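Side-chain contacts in ferric uptake regulation protein (PDB 2XIG), which probably acts as a global repressor of transcription, using ferrous iron as a cofactor to bind the operators of its target genes: residues L43-I48 and R66-L71; H97-C102 and G106-F111; N118-V123 and H134-F139. The protein carries 2 engineered substitutions. All coordinates share one frame; numbering follows the deposited sequence.

Contact 1 (L43-I48 and R66-L71)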
loop_
_atom_site.group_PDB
_atom_site.type_symbol
_atom_site.label_atom_id
_atom_site.label_comp_id
_atom_site.label_asym_id
_atom_site.label_seq_id
_atom_site.Cartn_x
_atom_site.Cartn_y
_atom_site.Cartn_z
ATOM N N LEU C 43 7.671 13.493 16.555
ATOM C CA LEU C 43 7.727 14.524 15.519
ATOM C C LEU C 43 8.356 14.039 14.218
ATOM O O LEU C 43 9.316 13.280 14.232
ATOM C CB LEU C 43 8.496 15.742 16.037
ATOM C CG LEU C 43 7.854 16.499 17.202
ATOM C CD1 LEU C 43 8.743 17.663 17.634
ATOM C CD2 LEU C 43 6.462 16.991 16.825
ATOM N N SER C 44 7.811 14.491 13.091
ATOM C CA SER C 44 8.428 14.227 11.801
ATOM C C SER C 44 9.559 15.218 11.563
ATOM O O SER C 44 9.584 16.293 12.156
ATOM C CB SER C 44 7.387 14.356 10.679
ATOM O OG SER C 44 6.960 15.700 10.576
ATOM N N PRO C 45 10.505 14.865 10.684
ATOM C CA PRO C 45 11.549 15.822 10.313
ATOM C C PRO C 45 10.975 17.159 9.829
ATOM O O PRO C 45 11.537 18.204 10.151
ATOM C CB PRO C 45 12.286 15.103 9.183
ATOM C CG PRO C 45 12.076 13.655 9.472
ATOM C CD PRO C 45 10.676 13.566 10.010
ATOM N N GLU C 46 9.877 17.127 9.074
ATOM C CA GLU C 46 9.236 18.359 8.622
ATOM C C GLU C 46 8.806 19.237 9.795
ATOM O O GLU C 46 9.055 20.435 9.800
ATOM C CB GLU C 46 8.027 18.044 7.724
ATOM C CG GLU C 46 8.398 17.470 6.359
ATOM C CD GLU C 46 7.216 16.823 5.635
ATOM O OE1 GLU C 46 6.769 15.741 6.070
ATOM O OE2 GLU C 46 6.745 17.384 4.621
ATOM N N GLU C 47 8.157 18.639 10.789
ATOM C CA GLU C 47 7.688 19.397 11.947
ATOM C C GLU C 47 8.843 19.971 12.761
ATOM O O GLU C 47 8.777 21.092 13.264
ATOM C CB GLU C 47 6.848 18.507 12.854
ATOM C CG GLU C 47 5.577 18.005 12.237
ATOM C CD GLU C 47 4.797 17.156 13.209
ATOM O OE1 GLU C 47 5.295 16.073 13.593
ATOM O OE2 GLU C 47 3.684 17.577 13.586
ATOM N N ILE C 48 9.898 19.182 12.913
ATOM C CA ILE C 48 11.086 19.655 13.605
ATOM C C ILE C 48 11.681 20.850 12.867
ATOM O O ILE C 48 12.115 21.824 13.485
ATOM C CB ILE C 48 12.124 18.519 13.760
ATOM C CG1 ILE C 48 11.584 17.449 14.710
ATOM C CG2 ILE C 48 13.459 19.054 14.259
ATOM C CD1 ILE C 48 12.286 16.096 14.583
ATOM N N ARG C 66 20.354 15.240 8.375
ATOM C CA ARG C 66 21.722 14.899 8.743
ATOM C C ARG C 66 21.897 14.861 10.268
ATOM O O ARG C 66 22.471 13.921 10.815
ATOM C CB ARG C 66 22.701 15.895 8.124
ATOM C CG ARG C 66 24.151 15.633 8.472
ATOM C CD ARG C 66 25.077 16.646 7.790
ATOM N NE ARG C 66 24.682 16.824 6.399
ATOM C CZ ARG C 66 24.252 17.967 5.873
ATOM N NH1 ARG C 66 24.196 19.069 6.607
ATOM N NH2 ARG C 66 23.900 18.007 4.599
ATOM N N ILE C 67 21.398 15.894 10.940
ATOM C CA ILE C 67 21.396 15.946 12.399
ATOM C C ILE C 67 20.643 14.767 13.024
ATOM O O ILE C 67 21.136 14.139 13.971
ATOM C CB ILE C 67 20.794 17.279 12.902
ATOM C CG1 ILE C 67 21.772 18.432 12.656
ATOM C CG2 ILE C 67 20.410 17.176 14.381
ATOM C CD1 ILE C 67 21.184 19.793 12.935
ATOM N N LEU C 68 19.449 14.479 12.500
ATOM C CA LEU C 68 18.627 13.390 13.009
ATOM C C LEU C 68 19.343 12.051 12.872
ATOM O O LEU C 68 19.301 11.218 13.779
ATOM C CB LEU C 68 17.269 13.343 12.291
ATOM C CG LEU C 68 16.293 14.459 12.677
ATOM C CD1 LEU C 68 15.039 14.447 11.802
ATOM C CD2 LEU C 68 15.905 14.365 14.145
ATOM N N ASN C 69 20.002 11.844 11.740
ATOM C CA ASN C 69 20.735 10.597 11.524
ATOM C C ASN C 69 21.857 10.394 12.542
ATOM O O ASN C 69 22.048 9.295 13.050
ATOM C CB ASN C 69 21.278 10.520 10.098
ATOM C CG ASN C 69 20.176 10.308 9.064
ATOM O OD1 ASN C 69 19.177 9.644 9.336
ATOM N ND2 ASN C 69 20.359 10.873 7.874
ATOM N N PHE C 70 22.597 11.456 12.828
ATOM C CA PHE C 70 23.648 11.387 13.848
ATOM C C PHE C 70 23.083 11.109 15.241
ATOM O O PHE C 70 23.525 10.191 15.944
ATOM C CB PHE C 70 24.450 12.686 13.903
ATOM C CG PHE C 70 25.466 12.713 15.019
ATOM C CD1 PHE C 70 25.152 13.266 16.250
ATOM C CD2 PHE C 70 26.719 12.147 14.844
ATOM C CE1 PHE C 70 26.080 13.275 17.282
ATOM C CE2 PHE C 70 27.654 12.156 15.876
ATOM C CZ PHE C 70 27.331 12.719 17.093
ATOM N N LEU C 71 22.122 11.931 15.647
ATOM C CA LEU C 71 21.517 11.803 16.960
ATOM C C LEU C 71 20.934 10.423 17.165
ATOM O O LEU C 71 20.995 9.874 18.259
ATOM C CB LEU C 71 20.423 12.857 17.154
ATOM C CG LEU C 71 20.883 14.309 17.247
ATOM C CD1 LEU C 71 19.657 15.201 17.349
ATOM C CD2 LEU C 71 21.839 14.517 18.467
#
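Within the winged-helix DNA-binding domain of this Fur-family repressor, Pro45 and Ile48 of helix 45-52 meet Leu68 of helix 61-73, which in Fur proteins is regarded as the DNA-recognition helix. The link is slender and wholly apolar: about 111 Å² is buried, and one leucine supplies all of the second helix's share. The nearest backbone approach, Pro45 CA to Leu68 CA, is 8.0 Å, so side chains must bridge the gap.

Leu68 does this with its fork. Its chi1 of -73° sets CG opposite the carbonyl carbon, and the two methyls divide the work. The Leu68 side chain crosses that of Pro45 at about a right angle, placing CD1 3.9 Å from Pro45 CG and equally close to Pro45 CB. CD2 instead faces the far end of Ile48, where Ile48 CD1 and Leu68 CD2 come tip to tip at 4.0 Å. Pro45 and Ile48 lie three positions apart, which lets both touch Leu68, Ile48 pointing toward it and Pro45 meeting it with the side of its ring. Tyr89 of strand 86-91 packs on both Pro45 and Leu68 and so ties the wing to the same cluster.

The start of helix 45-52 is fixed by polar bonds. Glu47 N donates to Ser44 OG at 3.2 Å, with an N-H...O angle of 162°. In return Ser44 N reaches Glu47 OE1 at 3.0 Å, nearly straight at 169° and on the anti lone pair of that oxygen. These reciprocal bonds form a capping box with Ser44 as N-cap, and they settle the first turn that carries Pro45 and Ile48. A helix packed on the recognition helix, followed by the two-stranded wing 77-82 and 86-91, is the layout of the winged helix-turn-helix fold.

Contact 2 (H97-C102 and G106-F111); sequences HDHIIC and GKIIEF. With ZN (zinc ion), chain L; ZN (zinc ion), chain N; ZN (zinc ion), chain M.
Phe111 and Asp98 mark the tightly packed end: Asp98 CB sits over one face of the Phe111 ring, 3.9 Å from its centroid and 26° off the normal, a CH-pi contact, while the Asp98 carboxylate holds a zinc ion through both oxygens. Ile100 crosses the same ring at about a right angle, its CD1 3.6 Å from Phe111 CD1. Ile100 and Ile109 also press together on this face, where Tyr127 of the third subunit packs on Ile100, Ile109 and Phe111. The strands form an antiparallel beta hairpin in the dimerization domain. Ile100 and Ile109 are a hydrogen-bonded pair, with Ile100 N to Ile109 O at 2.8 Å and 174°.

The side carrying His99 and Glu110 is more polar and partly exposed at this end, although Ile101 and Ile108, a non-hydrogen-bonded pair, continue it toward the turn. Glu110 lays its carboxylate over a face of the His97 ring, the planes 16° apart and Glu110 CD 3.8 Å from His97 NE2. His97 and Glu110 find their strongest polar partners beyond the hairpin, Glu95 and Lys94 respectively. His97 NE2 and His99 NE2 both bind a second zinc, at 2.1 Å each, with His42 and Glu90 completing the site. Glu110 OE2 stays 3.9 Å from that ion and is not a ligand here, although relatives suggest a zinc-binding role. Looser still, Lys107 leads away to a salt bridge with Glu144, and Cys102 SG holds a third zinc at 2.4 Å together with Cys105, Cys142 and Cys145.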
loop_
_atom_site.group_PDB
_atom_site.type_symbol
_atom_site.label_atom_id
_atom_site.label_comp_id
_atom_site.label_asym_id
_atom_site.label_seq_id
_atom_site.Cartn_x
_atom_site.Cartn_y
_atom_site.Cartn_z
ATOM N N HIS C 97 8.654 2.061 26.138
ATOM C CA HIS C 97 7.254 1.933 25.789
ATOM C C HIS C 97 7.126 1.454 24.355
ATOM O O HIS C 97 8.049 1.568 23.543
ATOM C CB HIS C 97 6.547 3.279 25.912
ATOM C CG HIS C 97 7.135 4.329 25.029
ATOM N ND1 HIS C 97 8.206 5.108 25.413
ATOM C CD2 HIS C 97 6.832 4.705 23.765
ATOM C CE1 HIS C 97 8.529 5.927 24.429
ATOM N NE2 HIS C 97 7.713 5.696 23.417
ATOM N N ASP C 98 5.961 0.913 24.063
ATOM C CA ASP C 98 5.643 0.454 22.724
ATOM C C ASP C 98 4.603 1.389 22.149
ATOM O O ASP C 98 4.242 2.369 22.798
ATOM C CB ASP C 98 5.144 -0.960 22.829
ATOM C CG ASP C 98 6.138 -1.846 23.551
ATOM O OD1 ASP C 98 7.218 -2.072 22.987
ATOM O OD2 ASP C 98 5.846 -2.290 24.682
ATOM N N HIS C 99 4.120 1.112 20.937
ATOM C CA HIS C 99 3.324 2.121 20.256
ATOM C C HIS C 99 2.042 1.621 19.634
ATOM O O HIS C 99 2.011 0.569 19.001
ATOM C CB HIS C 99 4.146 2.792 19.163
ATOM C CG HIS C 99 5.350 3.508 19.676
ATOM N ND1 HIS C 99 6.590 2.910 19.751
ATOM C CD2 HIS C 99 5.506 4.766 20.155
ATOM C CE1 HIS C 99 7.461 3.774 20.235
ATOM N NE2 HIS C 99 6.829 4.906 20.486
ATOM N N ILE C 100 0.996 2.418 19.816
ATOM C CA ILE C 100 -0.258 2.262 19.099
ATOM C C ILE C 100 -0.314 3.387 18.060
ATOM O O ILE C 100 -0.000 4.528 18.363
ATOM C CB ILE C 100 -1.438 2.380 20.086
ATOM C CG1 ILE C 100 -1.515 1.122 20.952
ATOM C CG2 ILE C 100 -2.754 2.606 19.358
ATOM C CD1 ILE C 100 -2.230 1.318 22.279
ATOM N N ILE C 101 -0.698 3.062 16.832
ATOM C CA ILE C 101 -0.733 4.056 15.756
ATOM C C ILE C 101 -2.067 3.965 15.036
ATOM O O ILE C 101 -2.460 2.891 14.595
ATOM C CB ILE C 101 0.397 3.822 14.719
ATOM C CG1 ILE C 101 1.770 3.760 15.398
ATOM C CG2 ILE C 101 0.364 4.891 13.622
ATOM C CD1 ILE C 101 2.243 2.350 15.656
ATOM N N CYS C 102 -2.768 5.091 14.923
ATOM C CA CYS C 102 -4.055 5.114 14.252
ATOM C C CYS C 102 -3.863 5.163 12.739
ATOM O O CYS C 102 -3.190 6.047 12.224
ATOM C CB CYS C 102 -4.891 6.314 14.697
ATOM S SG CYS C 102 -6.475 6.357 13.840
ATOM N N GLY C 106 -3.178 8.960 12.060
ATOM C CA GLY C 106 -1.741 8.905 12.271
ATOM C C GLY C 106 -1.296 9.165 13.700
ATOM O O GLY C 106 -0.101 9.152 14.001
ATOM N N LYS C 107 -2.257 9.405 14.584
ATOM C CA LYS C 107 -1.964 9.637 15.997
ATOM C C LYS C 107 -1.187 8.474 16.608
ATOM O O LYS C 107 -1.465 7.315 16.310
ATOM C CB LYS C 107 -3.280 9.833 16.751
ATOM C CG LYS C 107 -3.188 9.808 18.256
ATOM C CD LYS C 107 -4.580 9.769 18.866
ATOM C CE LYS C 107 -5.419 10.914 18.335
ATOM N NZ LYS C 107 -6.814 10.853 18.826
ATOM N N ILE C 108 -0.229 8.787 17.482
ATOM C CA ILE C 108 0.561 7.759 18.152
ATOM C C ILE C 108 0.265 7.779 19.639
ATOM O O ILE C 108 0.273 8.836 20.271
ATOM C CB ILE C 108 2.078 7.945 17.916
ATOM C CG1 ILE C 108 2.417 7.753 16.436
ATOM C CG2 ILE C 108 2.888 6.972 18.787
ATOM C CD1 ILE C 108 3.707 8.425 16.016
ATOM N N ILE C 109 -0.027 6.606 20.186
ATOM C CA ILE C 109 -0.298 6.463 21.606
ATOM C C ILE C 109 0.771 5.550 22.201
ATOM O O ILE C 109 1.029 4.471 21.675
ATOM C CB ILE C 109 -1.699 5.867 21.851
ATOM C CG1 ILE C 109 -2.785 6.849 21.400
ATOM C CG2 ILE C 109 -1.893 5.502 23.317
ATOM C CD1 ILE C 109 -4.177 6.254 21.398
ATOM N N GLU C 110 1.411 5.995 23.279
ATOM C CA GLU C 110 2.446 5.196 23.931
ATOM C C GLU C 110 1.821 4.274 24.970
ATOM O O GLU C 110 0.841 4.636 25.607
ATOM C CB GLU C 110 3.452 6.109 24.635
ATOM C CG GLU C 110 4.111 7.153 23.745
ATOM C CD GLU C 110 5.009 8.100 24.540
ATOM O OE1 GLU C 110 5.102 7.939 25.774
ATOM O OE2 GLU C 110 5.621 9.002 23.937
ATOM N N PHE C 111 2.390 3.088 25.157
ATOM C CA PHE C 111 1.928 2.228 26.239
ATOM C C PHE C 111 3.052 1.374 26.784
ATOM O O PHE C 111 3.987 1.030 26.072
ATOM C CB PHE C 111 0.737 1.347 25.810
ATOM C CG PHE C 111 1.100 0.224 24.868
ATOM C CD1 PHE C 111 1.077 0.421 23.495
ATOM C CD2 PHE C 111 1.455 -1.025 25.355
ATOM C CE1 PHE C 111 1.401 -0.602 22.622
ATOM C CE2 PHE C 111 1.779 -2.055 24.492
ATOM C CZ PHE C 111 1.751 -1.841 23.115
HETATM ZN ZN ZN L . 7.526 6.597 21.528
HETATM ZN ZN ZN N . 7.681 -3.276 25.164
HETATM ZN ZN ZN M . -7.332 8.436 14.606
#

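Contact 3 (N118-V123 and H134-F139). With ZN (zinc ion), chain N.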
loop_
_atom_site.group_PDB
_atom_site.type_symbol
_atom_site.label_atom_id
_atom_site.label_comp_id
_atom_site.label_asym_id
_atom_site.label_seq_id
_atom_site.Cartn_x
_atom_site.Cartn_y
_atom_site.Cartn_z
ATOM N N ASN C 118 5.876 -9.193 30.559
ATOM C CA ASN C 118 6.159 -10.474 31.201
ATOM C C ASN C 118 5.811 -11.659 30.298
ATOM O O ASN C 118 6.544 -12.651 30.255
ATOM C CB ASN C 118 5.423 -10.602 32.535
ATOM C CG ASN C 118 5.802 -11.866 33.286
ATOM O OD1 ASN C 118 6.979 -12.119 33.554
ATOM N ND2 ASN C 118 4.801 -12.665 33.638
ATOM N N ARG C 119 4.691 -11.558 29.580
ATOM C CA ARG C 119 4.258 -12.660 28.718
ATOM C C ARG C 119 5.239 -12.942 27.579
ATOM O O ARG C 119 5.442 -14.095 27.199
ATOM C CB ARG C 119 2.852 -12.419 28.169
ATOM C CG ARG C 119 2.327 -13.562 27.305
ATOM C CD ARG C 119 2.302 -14.886 28.050
ATOM N NE ARG C 119 2.013 -16.005 27.157
ATOM C CZ ARG C 119 2.115 -17.285 27.500
ATOM N NH1 ARG C 119 2.500 -17.621 28.729
ATOM N NH2 ARG C 119 1.832 -18.233 26.615
ATOM N N GLN C 120 5.845 -11.895 27.029
ATOM C CA GLN C 120 6.867 -12.087 26.009
ATOM C C GLN C 120 8.040 -12.880 26.574
ATOM O O GLN C 120 8.598 -13.742 25.899
ATOM C CB GLN C 120 7.336 -10.744 25.455
ATOM C CG GLN C 120 6.254 -9.983 24.707
ATOM C CD GLN C 120 6.671 -8.569 24.372
ATOM O OE1 GLN C 120 7.633 -8.039 24.932
ATOM N NE2 GLN C 120 5.949 -7.948 23.453
ATOM N N ASN C 121 8.410 -12.591 27.819
ATOM C CA ASN C 121 9.461 -13.352 28.479
ATOM C C ASN C 121 9.074 -14.825 28.602
ATOM O O ASN C 121 9.873 -15.710 28.298
ATOM C CB ASN C 121 9.794 -12.751 29.851
ATOM C CG ASN C 121 10.641 -11.493 29.747
ATOM O OD1 ASN C 121 11.752 -11.524 29.216
ATOM N ND2 ASN C 121 10.124 -10.381 30.257
ATOM N N GLU C 122 7.841 -15.083 29.034
ATOM C CA GLU C 122 7.341 -16.453 29.148
ATOM C C GLU C 122 7.391 -17.176 27.803
ATOM O O GLU C 122 7.796 -18.334 27.717
ATOM C CB GLU C 122 5.906 -16.469 29.701
ATOM C CG GLU C 122 5.778 -15.949 31.125
ATOM C CD GLU C 122 4.350 -16.024 31.666
ATOM O OE1 GLU C 122 3.390 -15.943 30.866
ATOM O OE2 GLU C 122 4.189 -16.158 32.900
ATOM N N VAL C 123 6.985 -16.488 26.745
ATOM C CA VAL C 123 6.938 -17.115 25.423
ATOM C C VAL C 123 8.322 -17.526 24.902
ATOM O O VAL C 123 8.494 -18.639 24.410
ATOM C CB VAL C 123 6.215 -16.226 24.387
ATOM C CG1 VAL C 123 6.323 -16.833 22.991
ATOM C CG2 VAL C 123 4.756 -16.062 24.776
ATOM N N HIS C 134 12.687 -6.044 21.698
ATOM C CA HIS C 134 11.485 -6.297 20.925
ATOM C C HIS C 134 10.989 -5.022 20.275
ATOM O O HIS C 134 11.326 -3.923 20.703
ATOM C CB HIS C 134 10.399 -6.922 21.804
ATOM C CG HIS C 134 9.930 -6.031 22.907
ATOM N ND1 HIS C 134 10.564 -5.962 24.130
ATOM C CD2 HIS C 134 8.882 -5.176 22.978
ATOM C CE1 HIS C 134 9.932 -5.095 24.904
ATOM N NE2 HIS C 134 8.911 -4.607 24.229
ATOM N N ASP C 135 10.207 -5.192 19.214
ATOM C CA ASP C 135 9.561 -4.085 18.527
ATOM C C ASP C 135 8.102 -4.482 18.393
ATOM O O ASP C 135 7.786 -5.522 17.798
ATOM C CB ASP C 135 10.189 -3.871 17.149
ATOM C CG ASP C 135 9.583 -2.696 16.409
ATOM O OD1 ASP C 135 9.951 -1.545 16.713
ATOM O OD2 ASP C 135 8.738 -2.923 15.522
ATOM N N MET C 136 7.217 -3.676 18.970
ATOM C CA MET C 136 5.802 -3.996 18.991
ATOM C C MET C 136 5.020 -2.754 18.611
ATOM O O MET C 136 5.128 -1.723 19.269
ATOM C CB MET C 136 5.389 -4.497 20.381
ATOM C CG MET C 136 3.885 -4.625 20.601
ATOM S SD MET C 136 3.523 -5.344 22.228
ATOM C CE MET C 136 1.761 -5.123 22.349
ATOM N N LYS C 137 4.263 -2.850 17.521
ATOM C CA LYS C 137 3.408 -1.751 17.082
ATOM C C LYS C 137 2.022 -2.294 16.867
ATOM O O LYS C 137 1.854 -3.371 16.282
ATOM C CB LYS C 137 3.908 -1.133 15.778
ATOM C CG LYS C 137 5.307 -0.562 15.836
ATOM C CD LYS C 137 5.896 -0.485 14.436
ATOM C CE LYS C 137 7.413 -0.471 14.484
ATOM N NZ LYS C 137 7.978 -1.240 13.348
ATOM N N MET C 138 1.024 -1.570 17.356
ATOM C CA MET C 138 -0.353 -1.950 17.093
ATOM C C MET C 138 -1.032 -0.873 16.270
ATOM O O MET C 138 -0.942 0.300 16.589
ATOM C CB MET C 138 -1.113 -2.199 18.383
ATOM C CG MET C 138 -0.927 -3.610 18.918
ATOM S SD MET C 138 -0.419 -3.526 20.619
ATOM C CE MET C 138 -1.846 -2.774 21.367
ATOM N N PHE C 139 -1.695 -1.288 15.197
ATOM C CA PHE C 139 -2.352 -0.346 14.294
ATOM C C PHE C 139 -3.846 -0.400 14.536
ATOM O O PHE C 139 -4.429 -1.474 14.593
ATOM C CB PHE C 139 -2.015 -0.689 12.842
ATOM C CG PHE C 139 -0.554 -0.538 12.523
ATOM C CD1 PHE C 139 -0.037 0.704 12.196
ATOM C CD2 PHE C 139 0.311 -1.627 12.595
ATOM C CE1 PHE C 139 1.311 0.863 11.918
ATOM C CE2 PHE C 139 1.661 -1.471 12.320
ATOM C CZ PHE C 139 2.159 -0.225 11.977
HETATM ZN ZN ZN N . 7.681 -3.276 25.164
#
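Gln120 of helix 114-126 meets His134 and Met136 of strand 130-141, joining helix to sheet in the alpha/beta dimerization domain of the Fur fold. The contact is small, burying 117 Å², and Gln120 is the one helix residue here that touches the strand segment.

Metal coordination fixes His134: its NE2 binds the zinc at 2.0 Å, alongside His96, Asp98 and Glu117. By similarity these four are ligands of the iron cofactor, consistent with the regulatory iron site. With chi1 at 64°, between the backbone N and the carbonyl carbon, the imidazole stands where NE2 can reach the ion.

A carbonyl oxygen lies over the imidazole: Gln120 OE1 stands 3.5 Å above the plane of the His134 ring, over its centre, with the amide and ring planes 70° apart. Zinc binding would be expected to draw electron density from the imidazole, which may favour an oxygen over its face.

Salt bridges lie within each segment, away from the contact itself. Arg119 NH1 meets Glu122 OE1 at 2.9 Å, with the oxygen in the guanidinium plane, while Arg119 NH2 pairs with Asp113 of the third subunit. On the strand, Lys137 NZ bonds Asp135 OD2 only weakly. This strand also continues the sheet into that subunit through an antiparallel ladder.

The remaining contact is van der Waals packing. Met136, its chain fully extended, crosses Gln120 obliquely, and the buried Gln120 NE2, which has no hydrogen-bond partner in the model, lies 3.8 Å from Met136 SD.

Overall arrangement
From the N terminus, contact 1 closes first, bringing 43-48 against 66-71 across 17 intervening residues within the DNA-binding region. The wing strands follow, then contact 2 folds 97-102 and 106-111 over a short turn, and contact 3 closes a ten-residue loop between 118-123 and 134-139, on helix 114-126 and strand 130-141. The three are in series; none nests or crosses. Contact 1 lies on the opposite side of the chain's centre from the others, its centre about 19 Å from that of contact 2. Contacts 2 and 3 touch, since strands 98-102 and 130-141 are sheet neighbours, and both supply ligands to one zinc ion and reach the third subunit.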